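Local coordinates for protein glycosyl hydrolase BlGH5_18 (PDB 7LQX) that probably hydrolyses glycosidic bonds in N-glycans, as a family GH5 glycosidase taking part in N-glycan degradation by a gut bifidobacterium, at residues R196-W210 with Q221-W234. Sequence-based numbering, arbitrary orientation.
Sequences RRKHVALHSENDGVW and QAANLGDMTTIHSW. With EDO (1,2-ethanediol), chain C.
Strands 200-202 and 229-233 of the (β/α)8 barrel close the cylinder here, and Thr230 OG1, set between its backbone N and carbonyl carbon (chi1 64°), donates from that position to His203 O at 2.8 Å across the seam. The two strands are the outermost members of the parallel sheet as counted along the chain, yet they approach largely through side chains and waters: water 1 joins His203 O to Thr230 N, and water 2 joins His203 N to Met228 O.

At one end, Asp227 gathers three good bonds from Arg196, before strand 200-202, and from Ala201 within it. Arg196 grips Asp227 OD1 side-on with NE and NH2, the latter at 2.8 Å; both nitrogens come from the same face of the carboxylate, whose plane is 63° from the guanidinium. The other oxygen, Asp227 OD2, takes Ala201 N on its anti side at 2.9 Å, while Asp227 N returns a bond to Ala201 O, so Asp227 holds Ala201 through both backbone and side chain.

The His203 ring is held at both nitrogens. His203 ND1 donates to the syn lone pair of Glu205 OE2 at 2.6 Å, nearly straight (167°), and His203 NE2 donates to Gln221 O at 2.9 Å. Both acceptors lie in the ring plane, which fixes its rotation and ties the chain just after Leu202 to helix 219-224. Helix 208-211 packs on helix 219-224, Trp210 CH2 meeting Ala222 CB at 3.8 Å obliquely to the ring.

Further along, Ser204 OG lies 3.0 Å from His232 CE1; His232 ND1 is hydrogen-bonded to Glu163 and NE2 to Gln275.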
loop_
_atom_site.group_PDB
_atom_site.type_symbol
_atom_site.label_atom_id
_atom_site.label_comp_id
_atom_site.label_asym_id
_atom_site.label_seq_id
_atom_site.Cartn_x
_atom_site.Cartn_y
_atom_site.Cartn_z
ATOM N N ARG A 196 25.255 -15.844 -10.548
ATOM C CA ARG A 196 25.491 -16.741 -9.419
ATOM C C ARG A 196 26.933 -17.214 -9.323
ATOM O O ARG A 196 27.282 -17.875 -8.340
ATOM C CB ARG A 196 24.492 -17.899 -9.462
ATOM C CG ARG A 196 23.073 -17.392 -9.211
ATOM C CD ARG A 196 22.016 -18.403 -9.540
ATOM N NE ARG A 196 22.033 -19.518 -8.611
ATOM C CZ ARG A 196 21.199 -20.548 -8.682
ATOM N NH1 ARG A 196 20.283 -20.580 -9.641
ATOM N NH2 ARG A 196 21.281 -21.531 -7.803
ATOM N N ARG A 197 27.788 -16.855 -10.278
ATOM C CA ARG A 197 29.216 -17.028 -10.063
ATOM C C ARG A 197 29.760 -16.022 -9.057
ATOM O O ARG A 197 30.809 -16.268 -8.455
ATOM C CB ARG A 197 29.970 -16.866 -11.379
ATOM C CG ARG A 197 29.521 -17.815 -12.476
ATOM C CD ARG A 197 30.126 -17.401 -13.815
ATOM N NE ARG A 197 29.779 -16.020 -14.143
ATOM C CZ ARG A 197 30.376 -15.291 -15.081
ATOM N NH1 ARG A 197 31.367 -15.801 -15.799
ATOM N NH2 ARG A 197 29.982 -14.043 -15.295
ATOM N N LYS A 198 29.065 -14.900 -8.855
ATOM C CA LYS A 198 29.556 -13.834 -7.995
ATOM C C LYS A 198 28.723 -13.604 -6.745
ATOM O O LYS A 198 29.263 -13.118 -5.749
ATOM C CB LYS A 198 29.598 -12.507 -8.765
ATOM C CG LYS A 198 30.527 -12.506 -9.962
ATOM C CD LYS A 198 30.379 -11.205 -10.739
ATOM C CE LYS A 198 31.369 -11.103 -11.884
ATOM N NZ LYS A 198 31.439 -9.703 -12.404
ATOM N N HIS A 199 27.433 -13.947 -6.771
ATOM C CA HIS A 199 26.507 -13.650 -5.687
ATOM C C HIS A 199 25.488 -14.771 -5.575
ATOM O O HIS A 199 25.159 -15.423 -6.568
ATOM C CB HIS A 199 25.769 -12.331 -5.959
ATOM C CG HIS A 199 26.684 -11.162 -6.105
ATOM N ND1 HIS A 199 26.973 -10.583 -7.322
ATOM C CD2 HIS A 199 27.382 -10.465 -5.180
ATOM C CE1 HIS A 199 27.825 -9.591 -7.140
ATOM N NE2 HIS A 199 28.085 -9.497 -5.849
ATOM N N VAL A 200 24.996 -15.001 -4.367
ATOM C CA VAL A 200 23.950 -16.000 -4.192
ATOM C C VAL A 200 22.611 -15.441 -4.657
ATOM O O VAL A 200 22.333 -14.235 -4.580
ATOM C CB VAL A 200 23.856 -16.548 -2.752
ATOM C CG1 VAL A 200 25.156 -17.270 -2.371
ATOM C CG2 VAL A 200 23.500 -15.464 -1.753
ATOM N N ALA A 201 21.779 -16.354 -5.146
ATOM C CA ALA A 201 20.388 -16.102 -5.493
ATOM C C ALA A 201 19.559 -17.133 -4.747
ATOM O O ALA A 201 19.770 -18.338 -4.911
ATOM C CB ALA A 201 20.173 -16.236 -7.001
ATOM N N LEU A 202 18.617 -16.654 -3.939
ATOM C CA LEU A 202 17.855 -17.484 -3.027
ATOM C C LEU A 202 16.376 -17.142 -3.122
ATOM O O LEU A 202 15.991 -16.058 -3.571
ATOM C CB LEU A 202 18.262 -17.221 -1.562
ATOM C CG LEU A 202 19.761 -17.232 -1.296
ATOM C CD1 LEU A 202 20.103 -16.701 0.077
ATOM C CD2 LEU A 202 20.317 -18.633 -1.447
ATOM N N HIS A 203 15.545 -18.061 -2.641
ATOM C CA HIS A 203 14.133 -17.762 -2.413
ATOM C C HIS A 203 13.754 -18.244 -1.018
ATOM O O HIS A 203 14.427 -19.094 -0.428
ATOM C CB HIS A 203 13.215 -18.335 -3.505
ATOM C CG HIS A 203 13.207 -19.822 -3.573
ATOM N ND1 HIS A 203 12.191 -20.582 -3.033
ATOM C CD2 HIS A 203 14.090 -20.695 -4.111
ATOM C CE1 HIS A 203 12.452 -21.860 -3.229
ATOM N NE2 HIS A 203 13.602 -21.956 -3.872
ATOM N N SER A 204 12.688 -17.652 -0.478
ATOM C CA SER A 204 12.278 -17.872 0.900
ATOM C C SER A 204 10.783 -18.105 1.008
ATOM O O SER A 204 9.981 -17.284 0.547
ATOM C CB SER A 204 12.641 -16.651 1.762
ATOM O OG SER A 204 11.846 -16.564 2.937
ATOM N N GLU A 205 10.422 -19.192 1.674
ATOM C CA GLU A 205 9.050 -19.463 2.060
ATOM C C GLU A 205 8.948 -19.590 3.573
ATOM O O GLU A 205 9.922 -19.932 4.255
ATOM C CB GLU A 205 8.573 -20.760 1.417
ATOM C CG GLU A 205 8.472 -20.676 -0.093
ATOM C CD GLU A 205 9.804 -20.814 -0.826
ATOM O OE1 GLU A 205 10.589 -21.735 -0.517
ATOM O OE2 GLU A 205 10.042 -19.998 -1.740
ATOM N N ASN A 206 7.756 -19.306 4.092
ATOM C CA ASN A 206 7.429 -19.713 5.448
ATOM C C ASN A 206 7.258 -21.229 5.484
ATOM O O ASN A 206 7.344 -21.914 4.460
ATOM C CB ASN A 206 6.219 -18.946 5.980
ATOM C CG ASN A 206 4.938 -19.268 5.251
ATOM O OD1 ASN A 206 4.712 -20.400 4.816
ATOM N ND2 ASN A 206 4.072 -18.267 5.130
ATOM N N ASP A 207 7.011 -21.764 6.683
ATOM C CA ASP A 207 7.019 -23.214 6.854
ATOM C C ASP A 207 5.832 -23.905 6.200
ATOM O O ASP A 207 5.798 -25.141 6.195
ATOM C CB ASP A 207 7.196 -23.623 8.323
ATOM C CG ASP A 207 6.080 -23.145 9.230
ATOM O OD1 ASP A 207 4.977 -22.851 8.736
ATOM O OD2 ASP A 207 6.308 -23.091 10.464
ATOM N N GLY A 208 4.898 -23.157 5.613
ATOM C CA GLY A 208 3.905 -23.782 4.761
ATOM C C GLY A 208 4.517 -24.611 3.646
ATOM O O GLY A 208 3.921 -25.593 3.198
ATOM N N VAL A 209 5.706 -24.227 3.174
ATOM C CA VAL A 209 6.356 -25.002 2.122
ATOM C C VAL A 209 6.608 -26.433 2.581
ATOM O O VAL A 209 6.512 -27.374 1.783
ATOM C CB VAL A 209 7.643 -24.300 1.638
ATOM C CG1 VAL A 209 8.733 -24.318 2.698
ATOM C CG2 VAL A 209 8.140 -24.931 0.347
ATOM N N TRP A 210 6.905 -26.628 3.868
ATOM C CA TRP A 210 7.207 -27.952 4.403
ATOM C C TRP A 210 5.974 -28.679 4.907
ATOM O O TRP A 210 5.950 -29.913 4.924
ATOM C CB TRP A 210 8.226 -27.862 5.565
ATOM C CG TRP A 210 9.447 -27.119 5.154
ATOM C CD1 TRP A 210 9.824 -25.887 5.575
ATOM C CD2 TRP A 210 10.420 -27.526 4.182
ATOM N NE1 TRP A 210 10.974 -25.497 4.936
ATOM C CE2 TRP A 210 11.354 -26.485 4.070
ATOM C CE3 TRP A 210 10.595 -28.670 3.406
ATOM C CZ2 TRP A 210 12.443 -26.549 3.213
ATOM C CZ3 TRP A 210 11.676 -28.728 2.550
ATOM C CH2 TRP A 210 12.587 -27.676 2.466
ATOM N N GLN A 221 11.280 -27.355 -4.628
ATOM C CA GLN A 221 11.742 -26.025 -5.013
ATOM C C GLN A 221 12.648 -25.434 -3.935
ATOM O O GLN A 221 13.699 -24.851 -4.232
ATOM C CB GLN A 221 10.556 -25.082 -5.217
ATOM C CG GLN A 221 9.638 -25.392 -6.361
ATOM C CD GLN A 221 8.273 -24.763 -6.159
ATOM O OE1 GLN A 221 8.010 -24.169 -5.120
ATOM N NE2 GLN A 221 7.391 -24.914 -7.142
ATOM N N ALA A 222 12.236 -25.550 -2.672
ATOM C CA ALA A 222 12.995 -24.930 -1.597
ATOM C C ALA A 222 14.391 -25.514 -1.499
ATOM O O ALA A 222 15.344 -24.798 -1.176
ATOM C CB ALA A 222 12.269 -25.108 -0.264
ATOM N N ALA A 223 14.530 -26.804 -1.775
ATOM C CA ALA A 223 15.778 -27.521 -1.551
ATOM C C ALA A 223 16.588 -27.719 -2.824
ATOM O O ALA A 223 17.612 -28.409 -2.790
ATOM C CB ALA A 223 15.491 -28.862 -0.866
ATOM N N ASN A 224 16.169 -27.123 -3.937
ATOM C CA ASN A 224 16.928 -27.255 -5.176
ATOM C C ASN A 224 17.046 -25.979 -5.991
ATOM O O ASN A 224 18.053 -25.816 -6.683
ATOM C CB ASN A 224 16.353 -28.360 -6.059
ATOM C CG ASN A 224 16.490 -29.702 -5.416
ATOM O OD1 ASN A 224 17.545 -30.341 -5.496
ATOM N ND2 ASN A 224 15.455 -30.127 -4.727
ATOM N N LEU A 225 16.080 -25.076 -5.948
ATOM C CA LEU A 225 16.186 -23.829 -6.688
ATOM C C LEU A 225 16.842 -22.780 -5.808
ATOM O O LEU A 225 16.573 -22.708 -4.605
ATOM C CB LEU A 225 14.811 -23.354 -7.156
ATOM C CG LEU A 225 14.147 -24.313 -8.144
ATOM C CD1 LEU A 225 12.770 -23.782 -8.543
ATOM C CD2 LEU A 225 14.995 -24.571 -9.390
ATOM N N GLY A 226 17.708 -21.970 -6.407
ATOM C CA GLY A 226 18.534 -21.058 -5.647
ATOM C C GLY A 226 19.716 -21.794 -5.046
ATOM O O GLY A 226 19.796 -23.018 -5.080
ATOM N N ASP A 227 20.646 -21.032 -4.461
ATOM C CA ASP A 227 21.933 -21.599 -4.061
ATOM C C ASP A 227 21.929 -22.265 -2.694
ATOM O O ASP A 227 22.812 -23.087 -2.429
ATOM C CB ASP A 227 22.993 -20.498 -4.078
ATOM C CG ASP A 227 23.313 -20.030 -5.473
ATOM O OD1 ASP A 227 23.586 -20.887 -6.335
ATOM O OD2 ASP A 227 23.300 -18.811 -5.719
HETATM N N MSE A 228 20.989 -21.928 -1.819
HETATM C CA MSE A 228 20.932 -22.531 -0.496
HETATM C C MSE A 228 19.477 -22.677 -0.098
HETATM O O MSE A 228 18.648 -21.846 -0.463
HETATM C CB MSE A 228 21.602 -21.643 0.553
HETATM C CG MSE A 228 23.035 -21.311 0.272
HETATM SE SE MSE A 228 23.941 -20.478 1.763
HETATM C CE MSE A 228 23.292 -18.703 1.562
ATOM N N THR A 229 19.173 -23.675 0.719
ATOM C CA THR A 229 17.849 -23.754 1.309
ATOM C C THR A 229 17.746 -22.704 2.399
ATOM O O THR A 229 18.617 -22.626 3.268
ATOM C CB THR A 229 17.642 -25.120 1.946
ATOM O OG1 THR A 229 17.821 -26.129 0.947
ATOM C CG2 THR A 229 16.251 -25.218 2.553
ATOM N N THR A 230 16.683 -21.916 2.380
ATOM C CA THR A 230 16.411 -21.004 3.480
ATOM C C THR A 230 15.313 -21.606 4.348
ATOM O O THR A 230 14.341 -22.164 3.834
ATOM C CB THR A 230 15.982 -19.624 2.979
ATOM O OG1 THR A 230 14.749 -19.730 2.267
ATOM C CG2 THR A 230 17.040 -19.015 2.072
ATOM N N ILE A 231 15.491 -21.496 5.660
ATOM C CA ILE A 231 14.530 -21.973 6.647
ATOM C C ILE A 231 14.216 -20.827 7.591
ATOM O O ILE A 231 15.116 -20.084 7.996
ATOM C CB ILE A 231 15.091 -23.182 7.422
ATOM C CG1 ILE A 231 15.246 -24.357 6.453
ATOM C CG2 ILE A 231 14.199 -23.536 8.606
ATOM C CD1 ILE A 231 15.913 -25.545 7.033
ATOM N N HIS A 232 12.937 -20.683 7.937
ATOM C CA HIS A 232 12.490 -19.712 8.931
ATOM C C HIS A 232 11.789 -20.530 10.005
ATOM O O HIS A 232 10.687 -21.039 9.773
ATOM C CB HIS A 232 11.519 -18.692 8.343
ATOM C CG HIS A 232 12.134 -17.773 7.339
ATOM N ND1 HIS A 232 11.421 -16.754 6.749
ATOM C CD2 HIS A 232 13.376 -17.724 6.804
ATOM C CE1 HIS A 232 12.202 -16.101 5.910
ATOM N NE2 HIS A 232 13.386 -16.685 5.906
ATOM N N SER A 233 12.419 -20.668 11.170
ATOM C CA SER A 233 11.963 -21.591 12.207
ATOM C C SER A 233 11.256 -20.824 13.315
ATOM O O SER A 233 11.891 -20.067 14.056
ATOM C CB SER A 233 13.146 -22.375 12.764
ATOM O OG SER A 233 12.709 -23.284 13.747
ATOM N N TRP A 234 9.950 -21.081 13.471
ATOM C CA TRP A 234 9.079 -20.333 14.377
ATOM C C TRP A 234 8.219 -21.291 15.192
ATOM O O TRP A 234 7.252 -21.862 14.677
ATOM C CB TRP A 234 8.221 -19.345 13.594
ATOM C CG TRP A 234 9.033 -18.214 13.087
ATOM C CD1 TRP A 234 9.433 -17.988 11.797
ATOM C CD2 TRP A 234 9.601 -17.166 13.872
ATOM N NE1 TRP A 234 10.198 -16.847 11.735
ATOM C CE2 TRP A 234 10.314 -16.324 12.995
ATOM C CE3 TRP A 234 9.578 -16.857 15.231
ATOM C CZ2 TRP A 234 10.978 -15.189 13.436
ATOM C CZ3 TRP A 234 10.242 -15.733 15.664
ATOM C CH2 TRP A 234 10.937 -14.915 14.774
HETATM C C1 EDO C . 1.409 -20.223 3.633
HETATM O O1 EDO C . 1.389 -18.906 4.193
HETATM C C2 EDO C . -0.016 -20.706 3.395
HETATM O O2 EDO C . -0.740 -19.732 2.635
HETATM O O HOH W 1 14.855 -22.164 0.005
HETATM O O HOH W 2 16.932 -20.764 -2.414
HETATM O O HOH W 3 12.620 -19.053 4.090
HETATM O O HOH W 4 12.208 -21.481 1.750
HETATM O O HOH W 5 8.898 -22.612 11.284
HETATM O O HOH W 6 11.876 -22.915 4.167
#